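Local coordinates for protein heroin esterase (Rhodococcus sp., PDB 1LZL) that probably hydrolyses short-chain esters, notably the acetyl esters of heroin, as a serine hydrolase of the alpha/beta hydrolase fold, at residues 49-54 and 66-71; 81-86 and 114-119; 107-112 and 311-316; 42-47 and 98-103; 57-62 and 132-137. One frame throughout, in Å; residues are numbered along the deposited sequence. Where two conformers were deposited one is given.

Contact 1 (49-54 and 66-71); sequences VSLREL and KIRFVT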
# COMPACT_ATOMS: atom_id res chain seq x y z
N VAL A 49 -10.91 3.24 19.73
CA VAL A 49 -10.44 4.23 18.75
C VAL A 49 -11.63 5.04 18.24
O VAL A 49 -12.77 4.64 18.50
CB VAL A 49 -9.71 3.61 17.53
CG1 VAL A 49 -8.58 2.70 17.95
CG2 VAL A 49 -10.70 2.87 16.63
N SER A 50 -11.35 6.16 17.59
CA SER A 50 -12.42 6.91 16.92
C SER A 50 -11.98 7.29 15.50
O SER A 50 -10.77 7.39 15.27
CB SER A 50 -12.88 8.12 17.71
OG SER A 50 -11.97 9.18 17.72
N LEU A 51 -12.93 7.46 14.61
CA LEU A 51 -12.69 7.76 13.19
C LEU A 51 -13.41 9.03 12.86
O LEU A 51 -14.61 9.18 13.15
CB LEU A 51 -13.13 6.56 12.33
CG LEU A 51 -12.71 6.53 10.85
CD1 LEU A 51 -12.76 5.15 10.25
CD2 LEU A 51 -13.59 7.43 9.99
N ARG A 52 -12.72 9.96 12.21
CA ARG A 52 -13.46 11.11 11.70
C ARG A 52 -12.87 11.41 10.31
O ARG A 52 -11.78 10.97 10.02
CB ARG A 52 -13.42 12.34 12.58
CG ARG A 52 -12.09 13.08 12.63
CD ARG A 52 -12.17 14.31 13.55
NE ARG A 52 -10.83 14.65 14.03
CZ ARG A 52 -10.15 15.73 13.73
NH1 ARG A 52 -10.70 16.65 12.92
NH2 ARG A 52 -8.93 15.95 14.21
N GLU A 53 -13.64 12.16 9.54
CA GLU A 53 -13.17 12.45 8.20
C GLU A 53 -12.48 13.79 8.12
O GLU A 53 -13.01 14.79 8.58
CB GLU A 53 -14.37 12.43 7.26
CG GLU A 53 -14.02 12.59 5.77
CD GLU A 53 -15.33 12.38 5.00
OE1 GLU A 53 -15.81 11.22 5.02
OE2 GLU A 53 -15.86 13.35 4.41
N LEU A 54 -11.29 13.78 7.51
CA LEU A 54 -10.57 15.01 7.21
C LEU A 54 -10.70 15.26 5.72
O LEU A 54 -10.91 14.35 4.91
CB LEU A 54 -9.07 14.93 7.55
CG LEU A 54 -8.72 14.45 8.96
CD1 LEU A 54 -7.22 14.37 9.24
CD2 LEU A 54 -9.40 15.38 9.95
N LYS A 66 -10.47 13.06 0.64
CA LYS A 66 -10.89 12.71 2.00
C LYS A 66 -9.91 11.71 2.65
O LYS A 66 -9.28 10.91 1.98
CB LYS A 66 -12.27 12.08 2.05
CG LYS A 66 -13.31 12.97 1.36
CD LYS A 66 -13.45 14.34 2.03
CE LYS A 66 -14.62 15.13 1.44
NZ LYS A 66 -14.62 16.55 1.91
N ILE A 67 -9.80 11.81 3.97
CA ILE A 67 -8.95 11.00 4.80
C ILE A 67 -9.79 10.41 5.93
O ILE A 67 -10.47 11.14 6.66
CB ILE A 67 -7.80 11.83 5.39
CG1 ILE A 67 -6.92 12.40 4.27
CG2 ILE A 67 -7.00 11.02 6.40
CD1 ILE A 67 -5.94 13.44 4.83
N ARG A 68 -9.75 9.10 6.08
CA ARG A 68 -10.35 8.44 7.24
C ARG A 68 -9.29 8.46 8.33
O ARG A 68 -8.30 7.72 8.29
CB ARG A 68 -10.78 7.02 6.92
CG ARG A 68 -11.81 6.95 5.80
CD ARG A 68 -12.24 5.57 5.44
NE ARG A 68 -13.02 4.77 6.38
CZ ARG A 68 -14.30 4.95 6.62
NH1 ARG A 68 -14.97 5.93 6.02
NH2 ARG A 68 -14.87 4.12 7.47
N PHE A 69 -9.50 9.31 9.32
CA PHE A 69 -8.49 9.64 10.33
C PHE A 69 -8.87 8.96 11.63
O PHE A 69 -9.86 9.30 12.31
CB PHE A 69 -8.41 11.16 10.46
CG PHE A 69 -7.31 11.64 11.38
CD1 PHE A 69 -5.99 11.30 11.11
CD2 PHE A 69 -7.57 12.45 12.49
CE1 PHE A 69 -4.93 11.75 11.90
CE2 PHE A 69 -6.54 12.89 13.31
CZ PHE A 69 -5.23 12.51 13.02
N VAL A 70 -8.10 7.94 11.97
CA VAL A 70 -8.28 7.03 13.08
C VAL A 70 -7.37 7.45 14.22
O VAL A 70 -6.14 7.55 14.05
CB VAL A 70 -8.04 5.57 12.68
CG1 VAL A 70 -8.42 4.62 13.83
CG2 VAL A 70 -8.82 5.21 11.41
N THR A 71 -7.96 7.70 15.38
CA THR A 71 -7.12 8.08 16.53
C THR A 71 -7.40 7.20 17.74
O THR A 71 -8.51 6.72 17.98
CB THR A 71 -7.31 9.57 16.88
OG1 THR A 71 -8.72 9.80 17.03
CG2 THR A 71 -6.85 10.46 15.74
O HOH W 1 -9.82 8.87 19.86
O HOH W 2 -14.49 8.26 4.10
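Two hydrogens grip S50 O: T71 N donates to it at 2.8 Å, nearly along the C=O axis (168° at the hydrogen), and the CA-H of V70 approaches S50 O at 3.3 Å. This is one end of an antiparallel beta hairpin, strands 49-56 and 65-72, at the margin of the alpha/beta hydrolase sheet; six N-H...O bonds join the segments. On the face of R52, L54 and F69, L54 CG is anti to its carbonyl carbon (chi1 -52°), which lays CD1 over the F69 ring as a CH-pi contact, 3.9 Å from the centroid; F69 also packs on A112 of strand 112-116. Arginine suits exposed R52: its flat guanidinium runs beside that ring, planes 84° apart, with L54 CD2 over one face. An alanine at F69 would remove the ring and would probably loosen the packing of L54 and A112. Opposite, R68 forms a salt bridge with D99, and L51 CD1 lies over one side of its guanidinium, 3.6 Å from R68 NH2.

Contact 2 (81-86 and 114-119); sequences VLLWIH and ANVEYR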
# COMPACT_ATOMS: atom_id res chain seq x y z
N VAL A 81 2.03 9.45 13.29
CA VAL A 81 0.93 9.15 12.38
C VAL A 81 1.43 8.25 11.24
O VAL A 81 2.54 8.44 10.75
CB VAL A 81 0.31 10.43 11.82
CG1 VAL A 81 1.34 11.25 11.04
CG2 VAL A 81 -0.92 10.13 10.94
N LEU A 82 0.59 7.32 10.82
CA LEU A 82 0.82 6.51 9.63
C LEU A 82 -0.12 7.03 8.55
O LEU A 82 -1.34 6.95 8.75
CB LEU A 82 0.54 5.04 9.92
CG LEU A 82 0.50 4.08 8.70
CD1 LEU A 82 1.86 4.03 8.00
CD2 LEU A 82 0.02 2.71 9.18
N LEU A 83 0.41 7.52 7.44
CA LEU A 83 -0.41 7.80 6.26
C LEU A 83 -0.53 6.46 5.54
O LEU A 83 0.47 5.87 5.18
CB LEU A 83 0.28 8.87 5.40
CG LEU A 83 -0.51 9.35 4.18
CD1 LEU A 83 -1.55 10.37 4.55
CD2 LEU A 83 0.40 10.00 3.13
N TRP A 84 -1.74 5.95 5.36
CA TRP A 84 -1.94 4.63 4.82
C TRP A 84 -2.70 4.71 3.50
O TRP A 84 -3.63 5.51 3.37
CB TRP A 84 -2.79 3.76 5.81
CG TRP A 84 -2.98 2.39 5.22
CD1 TRP A 84 -4.11 1.87 4.70
CD2 TRP A 84 -1.96 1.41 5.11
NE1 TRP A 84 -3.87 0.60 4.26
CE2 TRP A 84 -2.56 0.28 4.50
CE3 TRP A 84 -0.61 1.33 5.46
CZ2 TRP A 84 -1.88 -0.90 4.22
CZ3 TRP A 84 0.09 0.15 5.19
CH2 TRP A 84 -0.55 -0.96 4.57
N ILE A 85 -2.32 3.87 2.54
CA ILE A 85 -2.87 3.90 1.19
C ILE A 85 -3.26 2.49 0.80
O ILE A 85 -2.44 1.55 0.69
CB ILE A 85 -1.81 4.49 0.22
CG1 ILE A 85 -1.26 5.83 0.75
CG2 ILE A 85 -2.38 4.61 -1.17
CD1 ILE A 85 -0.01 6.29 0.01
N HIS A 86 -4.56 2.29 0.55
CA HIS A 86 -5.08 0.97 0.26
C HIS A 86 -4.67 0.49 -1.13
O HIS A 86 -4.26 1.27 -1.96
CB HIS A 86 -6.61 0.94 0.33
CG HIS A 86 -7.28 1.67 -0.80
ND1 HIS A 86 -7.52 1.09 -2.03
CD2 HIS A 86 -7.85 2.92 -0.88
CE1 HIS A 86 -8.14 1.93 -2.83
NE2 HIS A 86 -8.37 3.05 -2.18
N ALA A 114 -3.87 8.11 9.09
CA ALA A 114 -4.55 8.93 8.07
C ALA A 114 -4.72 8.03 6.84
O ALA A 114 -3.74 7.85 6.09
CB ALA A 114 -3.72 10.17 7.78
N ASN A 115 -5.87 7.42 6.69
CA ASN A 115 -6.16 6.48 5.61
C ASN A 115 -6.75 7.19 4.40
O ASN A 115 -7.84 7.77 4.47
CB ASN A 115 -7.12 5.48 6.24
CG ASN A 115 -7.56 4.36 5.35
OD1 ASN A 115 -6.99 4.19 4.27
ND2 ASN A 115 -8.58 3.61 5.75
N VAL A 116 -6.00 7.23 3.30
CA VAL A 116 -6.30 8.19 2.22
C VAL A 116 -7.25 7.68 1.14
O VAL A 116 -7.01 6.61 0.53
CB VAL A 116 -4.99 8.62 1.54
CG1 VAL A 116 -5.27 9.66 0.45
CG2 VAL A 116 -3.95 9.16 2.51
N GLU A 117 -8.31 8.42 0.87
CA GLU A 117 -9.24 8.11 -0.24
C GLU A 117 -8.73 8.73 -1.53
O GLU A 117 -9.10 9.84 -1.91
CB GLU A 117 -10.64 8.59 0.10
CG GLU A 117 -11.68 8.05 -0.89
CD GLU A 117 -12.11 6.66 -0.53
OE1 GLU A 117 -11.46 5.70 -0.95
OE2 GLU A 117 -13.10 6.50 0.20
N TYR A 118 -7.79 8.05 -2.20
CA TYR A 118 -7.32 8.57 -3.48
C TYR A 118 -8.27 8.25 -4.61
O TYR A 118 -9.07 7.29 -4.54
CB TYR A 118 -5.91 8.05 -3.77
CG TYR A 118 -5.75 6.55 -3.88
CD1 TYR A 118 -5.91 5.92 -5.11
CD2 TYR A 118 -5.45 5.78 -2.77
CE1 TYR A 118 -5.76 4.53 -5.17
CE2 TYR A 118 -5.29 4.40 -2.81
CZ TYR A 118 -5.45 3.80 -4.03
OH TYR A 118 -5.28 2.43 -4.16
N ARG A 119 -8.18 9.05 -5.67
CA ARG A 119 -9.03 8.75 -6.83
C ARG A 119 -8.54 7.53 -7.61
O ARG A 119 -7.33 7.34 -7.78
CB ARG A 119 -8.98 9.95 -7.77
CG ARG A 119 -9.77 11.15 -7.25
CD ARG A 119 -9.54 12.37 -8.15
NE ARG A 119 -8.11 12.73 -8.03
CZ ARG A 119 -7.52 13.63 -8.80
NH1 ARG A 119 -8.22 14.26 -9.76
NH2 ARG A 119 -6.21 13.90 -8.65
O HOH W 3 -6.38 4.15 1.61
O HOH W 4 -9.61 5.35 -2.83
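From CB, the side chain of Y118 takes the crowded first torsion, CG between the backbone N and the carbonyl carbon (chi1 61°), and this turns the ring toward the end of strand 79-85. CD2 and CE2 press on I85, with Y118 CE2 3.3 Å from I85 CG2. CZ lies against the H86 imidazole, 3.5 Å from H86 CE1, in an offset stack with centroids 4.4 Å apart and planes at 17°. At the tip, Y118 OH donates to H86 O at 2.7 Å, from 43° above the carbonyl plane, so tyrosine supplies both a flat surface and a donor for a buried carbonyl. Water 4 then joins H86 NE2, at 2.7 Å, to E117 OE1 and Y118 O. H86 opens an HGGG sequence, which in related esterases shapes the oxyanion hole. Behind these loops the strands run parallel, tied by three backbone bonds, and L83 CD1 meets V116 CG2 tightly at 3.4 Å. This is a beta-alpha-beta crossover: helix 99-109 packs on the face of W84 and N115, helix 128-142 on that of L83 and V116, and L165 of helix 161-176 touches I85 and Y118.

Contact 3 (107-112 and 311-316); sequences RELGFA and AIRRGL. Unlike the reference sequence in segment 311-316: A311 (reference Asp), I312 (reference Pro), R313 (reference Glu), G315 (reference Val), L316 (reference Ala).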
# COMPACT_ATOMS: atom_id res chain seq x y z
N ARG A 107 -5.18 1.26 17.76
CA ARG A 107 -5.44 0.63 19.05
C ARG A 107 -4.18 0.03 19.66
O ARG A 107 -3.89 0.22 20.84
CB ARG A 107 -6.55 -0.43 18.85
CG ARG A 107 -6.89 -1.16 20.15
CD ARG A 107 -7.72 -2.42 19.93
NE ARG A 107 -9.08 -2.04 19.52
CZ ARG A 107 -9.59 -2.56 18.40
NH1 ARG A 107 -8.86 -3.42 17.68
NH2 ARG A 107 -10.82 -2.20 18.06
N GLU A 108 -3.36 -0.69 18.88
CA GLU A 108 -2.26 -1.43 19.51
C GLU A 108 -1.04 -0.54 19.70
O GLU A 108 -0.31 -0.75 20.68
CB GLU A 108 -1.82 -2.64 18.68
CG GLU A 108 -2.90 -3.68 18.49
CD GLU A 108 -3.39 -4.16 19.85
OE1 GLU A 108 -2.55 -4.22 20.78
OE2 GLU A 108 -4.59 -4.45 19.98
N LEU A 109 -0.81 0.41 18.81
CA LEU A 109 0.38 1.23 18.90
C LEU A 109 0.12 2.63 19.46
O LEU A 109 1.08 3.31 19.84
CB LEU A 109 1.01 1.42 17.49
CG LEU A 109 1.35 0.10 16.82
CD1 LEU A 109 2.14 0.38 15.54
CD2 LEU A 109 2.09 -0.84 17.78
N GLY A 110 -1.15 3.06 19.48
CA GLY A 110 -1.42 4.39 20.00
C GLY A 110 -1.02 5.52 19.07
O GLY A 110 -0.69 6.65 19.44
N PHE A 111 -1.05 5.22 17.77
CA PHE A 111 -0.65 6.10 16.69
C PHE A 111 -1.92 6.53 15.94
O PHE A 111 -2.87 5.75 15.82
CB PHE A 111 0.32 5.44 15.71
CG PHE A 111 1.68 5.04 16.23
CD1 PHE A 111 2.13 5.43 17.49
CD2 PHE A 111 2.51 4.22 15.44
CE1 PHE A 111 3.38 5.01 17.90
CE2 PHE A 111 3.77 3.82 15.84
CZ PHE A 111 4.19 4.23 17.10
N ALA A 112 -1.91 7.77 15.46
CA ALA A 112 -2.94 8.19 14.51
C ALA A 112 -2.70 7.54 13.16
O ALA A 112 -1.58 7.19 12.80
CB ALA A 112 -2.93 9.70 14.38
N ALA A 311 7.29 -3.49 13.28
CA ALA A 311 8.07 -2.64 12.39
C ALA A 311 7.66 -1.17 12.48
O ALA A 311 8.49 -0.25 12.54
CB ALA A 311 7.91 -3.14 10.94
N ILE A 312 6.32 -0.96 12.47
CA ILE A 312 5.81 0.41 12.51
C ILE A 312 6.09 1.02 13.90
O ILE A 312 6.51 2.20 13.95
CB ILE A 312 4.33 0.45 12.13
CG1 ILE A 312 4.14 0.05 10.66
CG2 ILE A 312 3.68 1.80 12.39
CD1 ILE A 312 2.70 -0.28 10.29
N ARG A 313 5.85 0.21 14.95
CA ARG A 313 6.18 0.73 16.29
C ARG A 313 7.61 1.21 16.40
O ARG A 313 7.92 2.28 16.95
CB ARG A 313 5.95 -0.37 17.34
CG ARG A 313 6.11 0.17 18.75
CD ARG A 313 5.87 -0.91 19.79
NE ARG A 313 6.97 -1.88 19.72
CZ ARG A 313 6.69 -3.18 19.58
NH1 ARG A 313 5.42 -3.58 19.52
NH2 ARG A 313 7.65 -4.09 19.52
N ARG A 314 8.55 0.40 15.87
CA ARG A 314 9.95 0.76 16.02
C ARG A 314 10.34 1.88 15.09
O ARG A 314 11.09 2.79 15.45
CB ARG A 314 10.84 -0.47 15.81
CG ARG A 314 12.31 -0.13 16.01
CD ARG A 314 13.09 -1.28 15.35
NE ARG A 314 13.45 -0.83 14.04
CZ ARG A 314 14.34 -0.56 13.14
NH1 ARG A 314 15.65 -0.72 13.29
NH2 ARG A 314 13.81 -0.09 11.99
N GLY A 315 9.79 1.84 13.87
CA GLY A 315 10.09 2.85 12.86
C GLY A 315 9.68 4.24 13.36
O GLY A 315 10.32 5.22 12.95
N LEU A 316 8.67 4.38 14.20
CA LEU A 316 8.17 5.68 14.67
C LEU A 316 8.48 5.94 16.14
O LEU A 316 7.85 6.74 16.85
CB LEU A 316 6.64 5.73 14.42
CG LEU A 316 6.27 5.83 12.93
CD1 LEU A 316 4.77 5.93 12.77
CD2 LEU A 316 6.89 7.00 12.19
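Two helices of the alpha/beta hydrolase fold meet here at their C-terminal ends, 99-109 and 299-315, through apolar side chains and without a hydrogen bond. L109 has CG anti to its carbonyl carbon (chi1 -57°), so its two methyls spread over neighbouring residues: L109 CD1 meets I312 CG2, itself anti to its backbone N, at 3.8 Å, and L109 CD2 meets R313 CB at 3.9 Å. R313 offers this apolar carbon while its chain, bent at chi3, leads the guanidinium away. G110 ends the first helix with a positive phi of 75°, which favours glycine, and brings F111 beside L109. F111 also sets CG anti to its carbonyl carbon (chi1 -64°); L109 CB sits over the centre of its ring, and F111 CE2 lies 3.7 Å from L316 CB and 4.0 Å from I312 CG2. A serine at F111 would remove the ring and would probably disturb the fit among L109, I312 and L316. The same corner meets a carbonyl oxygen near the ring plane, F111 CE2 being 3.7 Å from I312 O.

Contact 4 (42-47 and 98-103); sequences ADLSFD and SDPFCV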
# COMPACT_ATOMS: atom_id res chain seq x y z
N ALA A 42 -18.41 -5.37 8.26
CA ALA A 42 -19.64 -5.44 9.02
C ALA A 42 -19.51 -5.66 10.51
O ALA A 42 -20.24 -5.06 11.31
CB ALA A 42 -20.47 -6.61 8.47
N ASP A 43 -18.59 -6.54 10.88
CA ASP A 43 -18.47 -6.91 12.29
C ASP A 43 -17.19 -6.33 12.90
O ASP A 43 -16.75 -6.71 13.99
CB ASP A 43 -18.57 -8.44 12.39
CG ASP A 43 -19.62 -8.99 11.42
OD1 ASP A 43 -20.81 -8.61 11.57
OD2 ASP A 43 -19.29 -9.79 10.51
N LEU A 44 -16.55 -5.39 12.20
CA LEU A 44 -15.29 -4.82 12.69
C LEU A 44 -15.50 -4.00 13.96
O LEU A 44 -16.35 -3.12 14.05
CB LEU A 44 -14.62 -3.95 11.63
CG LEU A 44 -13.35 -3.18 11.97
CD1 LEU A 44 -12.16 -4.12 12.27
CD2 LEU A 44 -12.96 -2.28 10.80
N SER A 45 -14.68 -4.26 14.98
CA SER A 45 -14.70 -3.52 16.23
C SER A 45 -13.85 -2.26 16.15
O SER A 45 -12.69 -2.29 15.70
CB SER A 45 -14.19 -4.41 17.39
OG SER A 45 -14.06 -3.63 18.57
N PHE A 46 -14.46 -1.18 16.61
CA PHE A 46 -13.80 0.10 16.74
C PHE A 46 -13.56 0.47 18.20
O PHE A 46 -13.33 1.60 18.58
CB PHE A 46 -14.61 1.17 16.02
CG PHE A 46 -14.58 1.08 14.51
CD1 PHE A 46 -15.31 0.15 13.79
CD2 PHE A 46 -13.76 1.98 13.82
CE1 PHE A 46 -15.23 0.11 12.41
CE2 PHE A 46 -13.71 1.95 12.42
CZ PHE A 46 -14.44 1.01 11.71
N ASP A 47 -13.60 -0.55 19.07
CA ASP A 47 -13.31 -0.33 20.48
C ASP A 47 -11.93 0.30 20.66
O ASP A 47 -10.98 -0.14 20.04
CB ASP A 47 -13.36 -1.63 21.29
CG ASP A 47 -13.49 -1.35 22.78
OD1 ASP A 47 -14.40 -0.60 23.20
OD2 ASP A 47 -12.65 -1.89 23.53
N SER A 98 -9.49 -0.66 4.15
CA SER A 98 -8.35 -0.81 5.05
C SER A 98 -8.66 -0.43 6.49
O SER A 98 -7.74 -0.41 7.33
CB SER A 98 -7.17 0.03 4.55
OG SER A 98 -6.60 -0.44 3.37
N ASP A 99 -9.92 -0.16 6.81
CA ASP A 99 -10.22 0.13 8.21
C ASP A 99 -9.72 -0.92 9.20
O ASP A 99 -9.19 -0.51 10.24
CB ASP A 99 -11.73 0.28 8.40
CG ASP A 99 -12.33 1.61 8.03
OD1 ASP A 99 -11.63 2.55 7.59
OD2 ASP A 99 -13.57 1.78 8.19
N PRO A 100 -9.78 -2.22 8.94
CA PRO A 100 -9.29 -3.19 9.95
C PRO A 100 -7.86 -2.94 10.39
O PRO A 100 -7.54 -2.84 11.57
CB PRO A 100 -9.46 -4.53 9.24
CG PRO A 100 -10.65 -4.32 8.34
CD PRO A 100 -10.37 -2.94 7.78
N PHE A 101 -6.98 -2.75 9.41
CA PHE A 101 -5.56 -2.52 9.71
C PHE A 101 -5.37 -1.18 10.39
O PHE A 101 -4.57 -1.06 11.33
CB PHE A 101 -4.70 -2.60 8.42
CG PHE A 101 -3.21 -2.38 8.68
CD1 PHE A 101 -2.54 -3.24 9.56
CD2 PHE A 101 -2.54 -1.32 8.09
CE1 PHE A 101 -1.18 -3.03 9.81
CE2 PHE A 101 -1.17 -1.13 8.28
CZ PHE A 101 -0.51 -1.99 9.16
N CYS A 102 -6.07 -0.15 9.92
CA CYS A 102 -5.85 1.19 10.51
C CYS A 102 -6.31 1.23 11.97
O CYS A 102 -5.68 1.84 12.82
CB CYS A 102 -6.57 2.24 9.64
SG CYS A 102 -5.80 2.36 8.00
N VAL A 103 -7.44 0.54 12.24
CA VAL A 103 -7.89 0.43 13.63
C VAL A 103 -6.84 -0.31 14.46
O VAL A 103 -6.51 0.07 15.59
CB VAL A 103 -9.25 -0.28 13.67
CG1 VAL A 103 -9.61 -0.75 15.08
CG2 VAL A 103 -10.32 0.67 13.14
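L44 and F46 reach from the loop after helix 26-41 onto the first turns of helix 99-109, a helix of the alpha/beta hydrolase fold, and an ST turn shapes the end of that loop. L44 extends CG anti to its backbone N (chi1 175°), then bends so that both methyls lie on the first turn, against D99 and P100; L44 CD2 lies 3.7 Å from D99 CB and 3.9 Å from P100 CG. Leucine suits the place because its second branch, L44 CD1, can meet P100 CA at 3.8 Å at the same time. F46 crosses V103 at about a right angle, F46 CE2 being 3.7 Å from V103 CG2, while the other methyl, V103 CG1, stands 3.5 Å from S45 O. At the ring's far corner, F46 CZ points its edge at D99 OD2, 3.7 Å away, with ring and carboxylate planes 88° apart, a setting in which the slightly positive rim faces the negative oxygen.

In the next shell, the R68 partner of D99, together with the helix N-terminus, would favour the ionised carboxylate. P100 also fits here, since proline lacks an N-H and a backbone N in the first turn has no preceding helix carbonyl to bond. R107 holds the loop by donating to the carbonyls of S45 and D47. The loop braces itself as well, for S45 OG accepts from D47 N at 3.2 Å and 164°.

Contact 5 (57-62 and 132-137); sequences PGLDGD and DCYAAL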
# COMPACT_ATOMS: atom_id res chain seq x y z
N PRO A 57 -6.90 19.58 0.86
CA PRO A 57 -6.98 20.19 -0.48
C PRO A 57 -6.16 19.41 -1.50
O PRO A 57 -5.02 18.99 -1.24
CB PRO A 57 -6.41 21.60 -0.22
CG PRO A 57 -6.63 21.85 1.25
CD PRO A 57 -6.45 20.52 1.92
N GLY A 58 -6.73 19.13 -2.69
CA GLY A 58 -5.98 18.44 -3.73
C GLY A 58 -4.89 19.34 -4.34
O GLY A 58 -4.90 20.56 -4.12
N LEU A 59 -3.97 18.70 -5.07
CA LEU A 59 -2.97 19.48 -5.84
C LEU A 59 -3.60 20.15 -7.06
O LEU A 59 -4.62 19.68 -7.56
CB LEU A 59 -1.82 18.63 -6.37
CG LEU A 59 -1.03 17.86 -5.33
CD1 LEU A 59 0.28 17.30 -5.96
CD2 LEU A 59 -0.68 18.62 -4.06
N ASP A 60 -2.97 21.24 -7.56
CA ASP A 60 -3.50 21.91 -8.77
C ASP A 60 -4.96 22.27 -8.59
O ASP A 60 -5.37 22.74 -7.50
CB ASP A 60 -3.29 21.03 -10.02
CG ASP A 60 -1.83 20.98 -10.45
OD1 ASP A 60 -1.03 21.79 -9.92
OD2 ASP A 60 -1.47 20.11 -11.29
N GLY A 61 -5.84 22.06 -9.56
CA GLY A 61 -7.25 22.37 -9.21
C GLY A 61 -8.04 21.14 -8.78
O GLY A 61 -9.29 21.13 -8.99
N ASP A 62 -7.32 20.12 -8.29
CA ASP A 62 -7.98 18.85 -8.04
C ASP A 62 -8.94 18.95 -6.87
O ASP A 62 -8.78 19.77 -5.99
CB ASP A 62 -6.91 17.78 -7.75
CG ASP A 62 -6.08 17.40 -8.96
OD1 ASP A 62 -6.39 17.85 -10.08
OD2 ASP A 62 -5.13 16.62 -8.75
N ASP A 132 -2.97 12.83 -5.09
CA ASP A 132 -3.89 12.84 -3.96
C ASP A 132 -3.19 12.38 -2.69
O ASP A 132 -3.43 12.91 -1.59
CB ASP A 132 -5.08 11.89 -4.21
CG ASP A 132 -5.97 12.40 -5.35
OD1 ASP A 132 -5.90 13.60 -5.71
OD2 ASP A 132 -6.78 11.56 -5.85
N CYS A 133 -2.30 11.38 -2.82
CA CYS A 133 -1.60 10.88 -1.62
C CYS A 133 -0.62 11.94 -1.11
O CYS A 133 -0.48 12.13 0.10
CB CYS A 133 -0.87 9.58 -1.99
SG CYS A 133 -2.03 8.20 -2.35
N TYR A 134 0.04 12.61 -2.07
CA TYR A 134 1.00 13.65 -1.62
C TYR A 134 0.25 14.84 -1.03
O TYR A 134 0.70 15.42 -0.05
CB TYR A 134 1.95 14.01 -2.76
CG TYR A 134 3.02 15.01 -2.39
CD1 TYR A 134 3.96 14.66 -1.44
CD2 TYR A 134 3.07 16.25 -3.00
CE1 TYR A 134 4.94 15.54 -1.08
CE2 TYR A 134 4.09 17.15 -2.63
CZ TYR A 134 5.00 16.77 -1.69
OH TYR A 134 6.02 17.63 -1.27
N ALA A 135 -0.91 15.13 -1.62
CA ALA A 135 -1.72 16.22 -1.06
C ALA A 135 -2.12 15.91 0.36
O ALA A 135 -2.12 16.81 1.22
CB ALA A 135 -2.93 16.44 -1.95
N ALA A 136 -2.48 14.66 0.65
CA ALA A 136 -2.86 14.25 2.00
C ALA A 136 -1.66 14.37 2.91
O ALA A 136 -1.73 14.81 4.05
CB ALA A 136 -3.39 12.80 1.97
N LEU A 137 -0.45 13.99 2.46
CA LEU A 137 0.77 14.11 3.25
C LEU A 137 1.08 15.57 3.57
O LEU A 137 1.37 15.88 4.73
CB LEU A 137 1.93 13.44 2.48
CG LEU A 137 3.29 13.52 3.20
CD1 LEU A 137 3.25 12.75 4.53
CD2 LEU A 137 4.45 13.01 2.35
O HOH W 5 -3.29 19.29 0.83
O HOH W 6 -4.45 16.00 -6.07
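P57 begins the connection between the two strands of the sheet's edge hairpin, which comes down on helix 128-142 of the alpha/beta hydrolase fold. Its carbonyl faces the helix: P57 O is 3.4 Å from A135 CB, and water 5 donates to both P57 O and A135 O, giving that helix carbonyl a further partner. G58 follows with its CA above the same methyl; a CB here would run into D62 O, so glycine suits a chain folded this closely. L59 then turns back to the helix. Its CG is anti to the carbonyl carbon (chi1 -58°), which directs L59 CD2 to A135 CB at 3.8 Å and L59 CD1 to the edge of the Y134 ring, 4.2 Å from Y134 CD2. Alanine is small enough to let the loop come this near.

From L59 to D62 the chain makes a type II' beta turn, closed by D62 N donating to L59 O at 2.8 Å. D60 takes the positive phi (54°) of its second position, unusual for a residue with a side chain, and G61 carries the third.

D62 returns to the helix with a charge like that of D132, the two carboxylates 4.4 Å apart between D62 OD2 and D132 OD1. R119 makes a salt bridge with each, which would probably offset the repulsion. Water 6 completes the junction, accepting from L59 N at 2.9 Å and donating to D62 OD2 and D132 OD1, each at 2.8 Å.

Overall arrangement
Contact 2 is buried near the middle of the chain, its centre about 9 Å from the chain's centre; the centres of the other four lie 17 or 18 Å from it, contact 3 buried but peripheral, contacts 1, 4 and 5 partly buried. Contacts 1 and 2 share the sheet, where strands 65-72 and 112-116 are neighbours, and both rest on backbone hydrogen bonds, antiparallel at the margin and parallel inside. Contacts 3 and 4 both use helix 99-109, at its end and its start, and are mainly apolar; R107 links them by bonding the 42-47 loop. Contact 5 lies apart from these two, its packing supplemented by water. Arginine salt bridges join contacts: R68 links peripheral contacts 1 and 4, R119 inner contact 2 to contact 5.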